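Local coordinates for putative transcriptional regulator TRANSCRIPTION REGULATOR protein (Rhizobium meliloti, PDB 5NLA) that activates transcription as an AraC-like regulator that binds c-di-GMP by a PilZ-like mechanism to control extracellular polysaccharide production, probably through sequence-specific DNA binding, at residues W135-D139 / R140-E144; R153-G156 / Y157-G161; G266-T269 / P270-C274. All coordinates share one frame; numbering follows the deposited sequence.

Contact 1: W135-D139 / R140-E144; sequences WTEAD and RRVTE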
ATOM      1  N   TRP A 135      -9.418 -12.464   5.438  1.00 59.17           N
ATOM      2  CA  TRP A 135      -9.039 -12.720   6.810  1.00 61.46           C
ATOM      3  C   TRP A 135      -7.549 -12.530   6.834  1.00 61.87           C
ATOM      4  O   TRP A 135      -6.843 -13.172   6.050  1.00 60.28           O
ATOM      5  CB  TRP A 135      -9.383 -14.147   7.201  1.00 64.67           C
ATOM      6  CG  TRP A 135     -10.865 -14.415   7.286  1.00 66.40           C
ATOM      7  CD1 TRP A 135     -11.632 -14.369   8.405  1.00 66.94           C
ATOM      8  CD2 TRP A 135     -11.744 -14.768   6.206  1.00 66.87           C
ATOM      9  NE1 TRP A 135     -12.934 -14.679   8.102  1.00 68.90           N
ATOM     10  CE2 TRP A 135     -13.037 -14.926   6.760  1.00 68.95           C
ATOM     11  CE3 TRP A 135     -11.567 -14.968   4.830  1.00 64.38           C
ATOM     12  CZ2 TRP A 135     -14.155 -15.284   5.982  1.00 67.92           C
ATOM     13  CZ3 TRP A 135     -12.678 -15.316   4.057  1.00 65.96           C
ATOM     14  CH2 TRP A 135     -13.955 -15.472   4.640  1.00 66.25           C
ATOM     15  N   THR A 136      -7.064 -11.624   7.683  1.00 64.55           N
ATOM     16  CA  THR A 136      -5.645 -11.266   7.662  1.00 64.84           C
ATOM     17  C   THR A 136      -4.970 -11.285   9.029  1.00 67.00           C
ATOM     18  O   THR A 136      -5.363 -10.566   9.955  1.00 66.38           O
ATOM     19  CB  THR A 136      -5.411  -9.904   6.996  1.00 65.10           C
ATOM     20  OG1 THR A 136      -6.310  -9.750   5.890  1.00 66.19           O
ATOM     21  CG2 THR A 136      -3.959  -9.800   6.497  1.00 64.04           C
ATOM     22  N   GLU A 137      -3.933 -12.114   9.115  1.00 68.93           N
ATOM     23  CA  GLU A 137      -3.092 -12.211  10.285  1.00 73.27           C
ATOM     24  C   GLU A 137      -1.931 -11.219  10.189  1.00 73.62           C
ATOM     25  O   GLU A 137      -1.306 -11.063   9.132  1.00 70.72           O
ATOM     26  CB  GLU A 137      -2.529 -13.618  10.395  1.00 75.50           C
ATOM     27  CG  GLU A 137      -2.003 -13.936  11.772  1.00 81.90           C
ATOM     28  CD  GLU A 137      -0.671 -14.635  11.717  1.00 89.25           C
ATOM     29  OE1 GLU A 137      -0.649 -15.819  11.312  1.00 89.60           O
ATOM     30  OE2 GLU A 137       0.355 -13.982  12.055  1.00101.38           O
ATOM     31  N   ALA A 138      -1.653 -10.555  11.304  1.00 75.51           N
ATOM     32  CA  ALA A 138      -0.477  -9.699  11.441  1.00 73.96           C
ATOM     33  C   ALA A 138      -0.253  -9.486  12.909  1.00 77.69           C
ATOM     34  O   ALA A 138      -1.189  -9.117  13.627  1.00 81.10           O
ATOM     35  CB  ALA A 138      -0.692  -8.365  10.758  1.00 71.84           C
ATOM     36  N   ASP A 139       0.972  -9.736  13.361  1.00 81.40           N
ATOM     37  CA  ASP A 139       1.335  -9.570  14.761  1.00 86.02           C
ATOM     38  C   ASP A 139       0.391 -10.410  15.628  1.00 85.79           C
ATOM     39  O   ASP A 139      -0.190  -9.914  16.585  1.00 86.56           O
ATOM     40  CB  ASP A 139       1.308  -8.065  15.124  1.00 91.02           C
ATOM     41  CG  ASP A 139       1.988  -7.750  16.450  1.00100.01           C
ATOM     42  OD1 ASP A 139       2.468  -8.674  17.146  1.00109.03           O
ATOM     43  OD2 ASP A 139       2.029  -6.555  16.809  1.00105.27           O
ATOM     44  N   ARG A 140       0.219 -11.677  15.241  1.00 86.81           N
ATOM     45  CA  ARG A 140      -0.558 -12.673  16.001  1.00 88.74           C
ATOM     46  C   ARG A 140      -2.065 -12.341  16.226  1.00 85.34           C
ATOM     47  O   ARG A 140      -2.697 -12.880  17.141  1.00 84.46           O
ATOM     48  CB  ARG A 140       0.150 -12.963  17.345  1.00 96.51           C
ATOM     49  CG  ARG A 140       1.633 -13.344  17.254  1.00100.75           C
ATOM     50  CD  ARG A 140       1.866 -14.595  16.402  1.00104.06           C
ATOM     51  NE  ARG A 140       3.013 -15.405  16.840  1.00109.84           N
ATOM     52  CZ  ARG A 140       3.397 -16.562  16.281  1.00111.81           C
ATOM     53  NH1 ARG A 140       2.740 -17.072  15.237  1.00110.37           N
ATOM     54  NH2 ARG A 140       4.453 -17.222  16.767  1.00113.01           N
ATOM     55  N   ARG A 141      -2.636 -11.480  15.380  1.00 81.14           N
ATOM     56  CA  ARG A 141      -4.041 -11.058  15.501  1.00 80.73           C
ATOM     57  C   ARG A 141      -4.703 -11.145  14.148  1.00 74.73           C
ATOM     58  O   ARG A 141      -4.168 -10.624  13.174  1.00 75.15           O
ATOM     59  CB  ARG A 141      -4.145  -9.619  15.983  1.00 82.87           C
ATOM     60  CG  ARG A 141      -3.827  -9.438  17.448  1.00 89.05           C
ATOM     61  CD  ARG A 141      -4.133  -8.019  17.889  1.00 92.58           C
ATOM     62  NE  ARG A 141      -3.348  -7.650  19.068  1.00 99.83           N
ATOM     63  CZ  ARG A 141      -2.070  -7.253  19.063  1.00100.49           C
ATOM     64  NH1 ARG A 141      -1.375  -7.155  17.926  1.00 98.02           N
ATOM     65  NH2 ARG A 141      -1.476  -6.945  20.219  1.00103.00           N
ATOM     66  N   VAL A 142      -5.865 -11.792  14.091  1.00 72.37           N
ATOM     67  CA  VAL A 142      -6.623 -11.903  12.848  1.00 67.69           C
ATOM     68  C   VAL A 142      -7.720 -10.858  12.807  1.00 65.92           C
ATOM     69  O   VAL A 142      -8.354 -10.553  13.803  1.00 66.01           O
ATOM     70  CB  VAL A 142      -7.240 -13.297  12.640  1.00 67.31           C
ATOM     71  CG1 VAL A 142      -7.925 -13.380  11.275  1.00 64.79           C
ATOM     72  CG2 VAL A 142      -6.169 -14.370  12.766  1.00 67.35           C
ATOM     73  N   THR A 143      -7.929 -10.343  11.609  1.00 65.73           N
ATOM     74  CA  THR A 143      -8.892  -9.316  11.318  1.00 65.97           C
ATOM     75  C   THR A 143      -9.671  -9.783  10.095  1.00 65.08           C
ATOM     76  O   THR A 143      -9.093 -10.336   9.164  1.00 65.82           O
ATOM     77  CB  THR A 143      -8.139  -7.999  11.066  1.00 65.60           C
ATOM     78  OG1 THR A 143      -7.990  -7.322  12.311  1.00 67.12           O
ATOM     79  CG2 THR A 143      -8.866  -7.098  10.108  1.00 66.72           C
ATOM     80  N   GLU A 144     -10.979  -9.561  10.108  1.00 68.58           N
ATOM     81  CA  GLU A 144     -11.859  -9.949   9.007  1.00 67.13           C
ATOM     82  C   GLU A 144     -12.492  -8.721   8.383  1.00 64.23           C
ATOM     83  O   GLU A 144     -13.099  -7.923   9.080  1.00 66.73           O
ATOM     84  CB  GLU A 144     -12.958 -10.880   9.502  1.00 71.17           C
ATOM     85  CG  GLU A 144     -13.795 -11.423   8.356  1.00 74.14           C
ATOM     86  CD  GLU A 144     -15.032 -12.146   8.796  1.00 79.87           C
ATOM     87  OE1 GLU A 144     -15.295 -12.230  10.017  1.00 86.54           O
ATOM     88  OE2 GLU A 144     -15.745 -12.636   7.893  1.00 85.13           O
TER
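Strands 134-138 and 141-145 form a beta hairpin with a two-residue turn, on one face of which the W135 indole lies beside E144. The two side chains run the same way from a non-hydrogen-bonded pair, E144 CG sitting over one face of the ring, 3.4 Å from W135 NE1. Ring and carboxylate planes are 21° apart; with CG anti to the backbone N (chi1 -174°) and an extended chain, E144 is laid along the indole. Its OE2 turns to a salt bridge with R133. On the other face, T136 faces T143 in a hydrogen-bonded pair: T136 N to T143 O is 2.8 Å and T143 N to T136 O 3.1 Å. A type I' turn from A138 to R141 reverses the chain, D139 and R140 at its corners in left-handed backbone conformations. There D139 OD2 meets the guanidinium edge of R141 in plane, a long salt bridge of 3.6 Å to NH1, and also accepts from S245 N. N190 ND2 donates to T136 O, and T143 OG1 is hydrogen-bonded to N190 O. Strand 141-145 is outermost in its five-stranded sheet; strand 134-138 pairs on its other side with strand 159-163, W135 with R162 and E137 with R160.

Contact 2: R153-G156 / Y157-G161; sequences RSLG and YPYRG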
ATOM      1  N   ARG A 153      -3.685  -1.111   6.458  1.00 63.59           N
ATOM      2  CA  ARG A 153      -2.412  -1.809   6.646  1.00 63.73           C
ATOM      3  C   ARG A 153      -1.249  -0.998   6.068  1.00 63.39           C
ATOM      4  O   ARG A 153      -1.360  -0.462   4.957  1.00 62.38           O
ATOM      5  CB  ARG A 153      -2.434  -3.165   5.912  1.00 63.08           C
ATOM      6  CG  ARG A 153      -2.853  -4.354   6.755  1.00 63.71           C
ATOM      7  CD  ARG A 153      -2.410  -5.655   6.110  1.00 62.30           C
ATOM      8  NE  ARG A 153      -3.009  -5.844   4.797  1.00 65.26           N
ATOM      9  CZ  ARG A 153      -4.266  -6.257   4.551  1.00 64.17           C
ATOM     10  NH1 ARG A 153      -5.148  -6.524   5.532  1.00 61.65           N
ATOM     11  NH2 ARG A 153      -4.650  -6.386   3.284  1.00 62.64           N
ATOM     12  N   SER A 154      -0.135  -0.930   6.796  1.00 62.55           N
ATOM     13  CA  SER A 154       1.124  -0.527   6.182  1.00 61.52           C
ATOM     14  C   SER A 154       1.766  -1.693   5.447  1.00 60.86           C
ATOM     15  O   SER A 154       1.750  -2.838   5.923  1.00 64.34           O
ATOM     16  CB  SER A 154       2.106  -0.037   7.204  1.00 63.98           C
ATOM     17  OG  SER A 154       3.293   0.340   6.528  1.00 67.22           O
ATOM     18  N   LEU A 155       2.357  -1.398   4.296  1.00 58.46           N
ATOM     19  CA  LEU A 155       3.087  -2.402   3.542  1.00 57.65           C
ATOM     20  C   LEU A 155       4.518  -2.622   4.067  1.00 58.02           C
ATOM     21  O   LEU A 155       5.260  -3.430   3.507  1.00 54.58           O
ATOM     22  CB  LEU A 155       3.111  -2.035   2.062  1.00 57.32           C
ATOM     23  CG  LEU A 155       1.737  -1.895   1.411  1.00 57.08           C
ATOM     24  CD1 LEU A 155       1.919  -1.573  -0.052  1.00 56.59           C
ATOM     25  CD2 LEU A 155       0.916  -3.165   1.570  1.00 58.34           C
ATOM     26  N   GLY A 156       4.895  -1.901   5.121  1.00 60.26           N
ATOM     27  CA  GLY A 156       6.143  -2.125   5.828  1.00 64.10           C
ATOM     28  C   GLY A 156       6.104  -3.171   6.929  1.00 67.25           C
ATOM     29  O   GLY A 156       7.169  -3.586   7.410  1.00 71.60           O
ATOM     30  N   TYR A 157       4.905  -3.565   7.369  1.00 67.68           N
ATOM     31  CA  TYR A 157       4.751  -4.674   8.321  1.00 68.93           C
ATOM     32  C   TYR A 157       4.287  -5.915   7.574  1.00 64.68           C
ATOM     33  O   TYR A 157       3.454  -5.817   6.674  1.00 60.84           O
ATOM     34  CB  TYR A 157       3.732  -4.367   9.414  1.00 72.08           C
ATOM     35  CG  TYR A 157       4.238  -3.520  10.537  1.00 79.34           C
ATOM     36  CD1 TYR A 157       5.260  -3.972  11.367  1.00 83.91           C
ATOM     37  CD2 TYR A 157       3.661  -2.268  10.814  1.00 84.94           C
ATOM     38  CE1 TYR A 157       5.725  -3.189  12.415  1.00 87.99           C
ATOM     39  CE2 TYR A 157       4.109  -1.483  11.872  1.00 88.13           C
ATOM     40  CZ  TYR A 157       5.143  -1.947  12.672  1.00 90.71           C
ATOM     41  OH  TYR A 157       5.591  -1.173  13.726  1.00 95.34           O
ATOM     42  N   PRO A 158       4.804  -7.089   7.969  1.00 64.74           N
ATOM     43  CA  PRO A 158       4.363  -8.324   7.336  1.00 62.75           C
ATOM     44  C   PRO A 158       2.931  -8.694   7.685  1.00 62.15           C
ATOM     45  O   PRO A 158       2.400  -8.257   8.708  1.00 60.53           O
ATOM     46  CB  PRO A 158       5.337  -9.377   7.863  1.00 64.11           C
ATOM     47  CG  PRO A 158       5.889  -8.816   9.122  1.00 67.28           C
ATOM     48  CD  PRO A 158       5.802  -7.324   9.034  1.00 66.91           C
ATOM     49  N   TYR A 159       2.317  -9.464   6.790  1.00 62.87           N
ATOM     50  CA  TYR A 159       0.998 -10.035   7.002  1.00 61.86           C
ATOM     51  C   TYR A 159       0.764 -11.293   6.147  1.00 62.81           C
ATOM     52  O   TYR A 159       1.314 -11.435   5.053  1.00 60.96           O
ATOM     53  CB  TYR A 159      -0.078  -8.987   6.745  1.00 59.64           C
ATOM     54  CG  TYR A 159      -0.138  -8.430   5.334  1.00 57.31           C
ATOM     55  CD1 TYR A 159      -0.970  -8.999   4.358  1.00 56.39           C
ATOM     56  CD2 TYR A 159       0.583  -7.318   4.988  1.00 57.49           C
ATOM     57  CE1 TYR A 159      -1.050  -8.475   3.074  1.00 54.42           C
ATOM     58  CE2 TYR A 159       0.516  -6.784   3.707  1.00 58.28           C
ATOM     59  CZ  TYR A 159      -0.298  -7.362   2.751  1.00 55.86           C
ATOM     60  OH  TYR A 159      -0.335  -6.802   1.493  1.00 53.97           O
ATOM     61  N   ARG A 160      -0.031 -12.203   6.702  1.00 66.91           N
ATOM     62  CA  ARG A 160      -0.498 -13.442   6.062  1.00 68.14           C
ATOM     63  C   ARG A 160      -2.016 -13.324   5.976  1.00 65.35           C
ATOM     64  O   ARG A 160      -2.657 -12.810   6.896  1.00 64.41           O
ATOM     65  CB  ARG A 160      -0.171 -14.678   6.937  1.00 72.53           C
ATOM     66  CG  ARG A 160       1.214 -15.267   6.758  1.00 79.19           C
ATOM     67  CD  ARG A 160       1.874 -15.760   8.052  1.00 87.26           C
ATOM     68  NE  ARG A 160       1.884 -14.760   9.142  1.00 95.32           N
ATOM     69  CZ  ARG A 160       2.581 -13.606   9.173  1.00 93.21           C
ATOM     70  NH1 ARG A 160       3.388 -13.225   8.171  1.00 89.85           N
ATOM     71  NH2 ARG A 160       2.460 -12.812  10.242  1.00 91.22           N
ATOM     72  N   GLY A 161      -2.605 -13.827   4.905  1.00 63.29           N
ATOM     73  CA  GLY A 161      -4.050 -14.012   4.905  1.00 63.05           C
ATOM     74  C   GLY A 161      -4.633 -14.795   3.758  1.00 60.86           C
ATOM     75  O   GLY A 161      -3.924 -15.369   2.938  1.00 59.31           O
TER
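Cation-pi and CH-pi contacts bring R153 over one face of the Y159 ring. R153 CZ stands 4.4 Å from the ring centroid, and R153 CD 3.8 Å from it, while NE lies above the ring centre. The two side chains cross at about a right angle, guanidinium and ring planes 38° apart. A bend at chi3 (-61°) lays NE and the guanidinium over the ring, and N190 OD1 holds NH1. Apolar packing comes at the ring edge, where L155 CD2 lies near the ring plane, 4.2 Å from Y159 CE2. A leucine in place of Y159 would probably leave the R153 guanidinium without its aromatic face and freer to turn. R153 and Y159 flank the connection that carries the chain from strand 150-154 of the seven-stranded sheet to strand 159-163 of the five-stranded one, through a type I beta turn from S154 to Y157. Within the turn, S154 OG accepts from G156 N at 3.1 Å, closing an ST turn, and is also hydrogen-bonded to E253 OE2. Beyond the turn, Y157 packs on A247 and M249, P158 on helix 113-118, and the Y159 ring also touches T136, A138 and Y109.

Contact 3: G266-T269 / P270-C274; sequences GDLT and PETIC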
ATOM      1  N   GLY A 266      20.244  18.984   9.992  1.00138.82           N
ATOM      2  CA  GLY A 266      21.194  19.238   8.892  1.00140.37           C
ATOM      3  C   GLY A 266      22.358  18.260   8.757  1.00141.01           C
ATOM      4  O   GLY A 266      23.023  18.231   7.716  1.00142.73           O
ATOM      5  N   ASP A 267      22.609  17.480   9.813  1.00139.93           N
ATOM      6  CA  ASP A 267      23.495  16.298   9.760  1.00138.32           C
ATOM      7  C   ASP A 267      22.788  14.996   9.284  1.00130.75           C
ATOM      8  O   ASP A 267      23.291  13.888   9.509  1.00127.46           O
ATOM      9  CB  ASP A 267      24.176  16.081  11.128  1.00141.28           C
ATOM     10  CG  ASP A 267      23.178  15.819  12.260  1.00141.34           C
ATOM     11  OD1 ASP A 267      22.348  14.883  12.149  1.00139.69           O
ATOM     12  OD2 ASP A 267      23.212  16.572  13.255  1.00142.55           O
ATOM     13  N   LEU A 268      21.632  15.120   8.636  1.00125.15           N
ATOM     14  CA  LEU A 268      20.998  13.972   8.012  1.00121.13           C
ATOM     15  C   LEU A 268      21.771  13.615   6.744  1.00119.84           C
ATOM     16  O   LEU A 268      21.467  14.102   5.652  1.00120.51           O
ATOM     17  CB  LEU A 268      19.526  14.265   7.702  1.00118.78           C
ATOM     18  CG  LEU A 268      18.709  13.103   7.138  1.00113.91           C
ATOM     19  CD1 LEU A 268      18.456  12.068   8.227  1.00112.20           C
ATOM     20  CD2 LEU A 268      17.406  13.621   6.544  1.00113.13           C
ATOM     21  N   THR A 269      22.807  12.805   6.928  1.00118.91           N
ATOM     22  CA  THR A 269      23.560  12.190   5.835  1.00117.27           C
ATOM     23  C   THR A 269      23.066  10.759   5.572  1.00114.13           C
ATOM     24  O   THR A 269      22.265  10.229   6.338  1.00112.33           O
ATOM     25  CB  THR A 269      25.057  12.144   6.185  1.00118.55           C
ATOM     26  OG1 THR A 269      25.241  11.386   7.387  1.00116.31           O
ATOM     27  CG2 THR A 269      25.598  13.551   6.386  1.00121.52           C
ATOM     28  N   PRO A 270      23.532  10.129   4.477  1.00113.44           N
ATOM     29  CA  PRO A 270      23.260   8.699   4.295  1.00109.38           C
ATOM     30  C   PRO A 270      23.915   7.800   5.349  1.00109.27           C
ATOM     31  O   PRO A 270      23.375   6.739   5.655  1.00108.78           O
ATOM     32  CB  PRO A 270      23.846   8.400   2.912  1.00110.30           C
ATOM     33  CG  PRO A 270      23.870   9.705   2.211  1.00112.70           C
ATOM     34  CD  PRO A 270      24.134  10.727   3.270  1.00115.77           C
ATOM     35  N   GLU A 271      25.051   8.223   5.898  1.00111.66           N
ATOM     36  CA  GLU A 271      25.800   7.425   6.877  1.00112.88           C
ATOM     37  C   GLU A 271      25.024   7.253   8.183  1.00109.82           C
ATOM     38  O   GLU A 271      24.959   6.153   8.745  1.00106.44           O
ATOM     39  CB  GLU A 271      27.169   8.059   7.181  1.00117.50           C
ATOM     40  CG  GLU A 271      28.131   8.137   5.995  1.00120.13           C
ATOM     41  CD  GLU A 271      28.132   9.492   5.295  1.00122.08           C
ATOM     42  OE1 GLU A 271      27.231   9.737   4.457  1.00118.38           O
ATOM     43  OE2 GLU A 271      29.044  10.309   5.578  1.00126.61           O
ATOM     44  N   THR A 272      24.459   8.352   8.667  1.00110.35           N
ATOM     45  CA  THR A 272      23.641   8.307   9.871  1.00111.79           C
ATOM     46  C   THR A 272      22.418   7.418   9.704  1.00108.34           C
ATOM     47  O   THR A 272      22.095   6.665  10.616  1.00106.95           O
ATOM     48  CB  THR A 272      23.204   9.700  10.371  1.00115.52           C
ATOM     49  OG1 THR A 272      22.377   9.541  11.525  1.00120.41           O
ATOM     50  CG2 THR A 272      22.416  10.467   9.340  1.00113.94           C
ATOM     51  N   ILE A 273      21.764   7.492   8.539  1.00106.99           N
ATOM     52  CA  ILE A 273      20.576   6.674   8.249  1.00100.82           C
ATOM     53  C   ILE A 273      20.967   5.204   8.312  1.00102.35           C
ATOM     54  O   ILE A 273      20.310   4.419   8.988  1.00102.28           O
ATOM     55  CB  ILE A 273      19.961   6.978   6.858  1.00 97.17           C
ATOM     56  CG1 ILE A 273      19.400   8.398   6.805  1.00 95.80           C
ATOM     57  CG2 ILE A 273      18.842   5.981   6.514  1.00 94.30           C
ATOM     58  CD1 ILE A 273      19.122   8.894   5.399  1.00 94.57           C
ATOM     59  N   CYS A 274      22.034   4.857   7.594  1.00106.25           N
ATOM     60  CA  CYS A 274      22.548   3.482   7.520  1.00110.46           C
ATOM     61  C   CYS A 274      22.889   2.897   8.873  1.00112.42           C
ATOM     62  O   CYS A 274      22.476   1.779   9.210  1.00107.43           O
ATOM     63  CB  CYS A 274      23.802   3.452   6.652  1.00115.05           C
ATOM     64  SG  CYS A 274      23.400   3.713   4.927  1.00119.00           S
TER
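T272 lays its CG2 methyl against the backbone of D267-T269, 3.5 Å from D267 O. The methyl lies between the backbone N and the carbonyl carbon, which leaves T272 OG1 anti to the N (chi1 178°) and hydrogen-bonded to Y258 OH. T269 is the N-cap of helix 270-275: its OG1 accepts from T272 N at 3.4 Å, a weak bond but a straight one, 169° at the hydrogen. With chi1 at 59° the hydroxyl, not the methyl, is turned to the first turn of the helix. Such a cap serves one of the backbone N-H groups that a helix start leaves without an i-4 carbonyl. P270, which has no N-H to satisfy, fills the first helical position; its carbonyl accepts from C274 N at 3.0 Å. The helix is probably part of the AraC-type helix-turn-helix domain, near its start. Before it the chain bends at L268, the centre of an inverse gamma turn, and the end of the L268 side chain comes back to I273, CD1 4.0 Å from I273 CG1. Around this apolar pair, L268 packs on I298 of helix 294-306, I273 on L284 of helix 281-288, and both on Y258.

Contacts 1 and 2 both reach the five-stranded sheet and touch: E137 of contact 1 forms a salt bridge with R160 of contact 2, and T136 packs against R153 and R160. Contact 1 lies at the surface, on a sheet edge, and relies on backbone pairing and charged side chains; contact 2 is buried, its inner part resting on an arginine over an aromatic ring, and its chain passes from one sheet to the other. N190 serves both. Contact 3 stands apart in the helical part that probably binds DNA, about 27 Å from contact 2 and 35 Å from contact 1 between centres. Partly buried, it pairs a helix cap with aliphatic packing of the preceding loop on the helix.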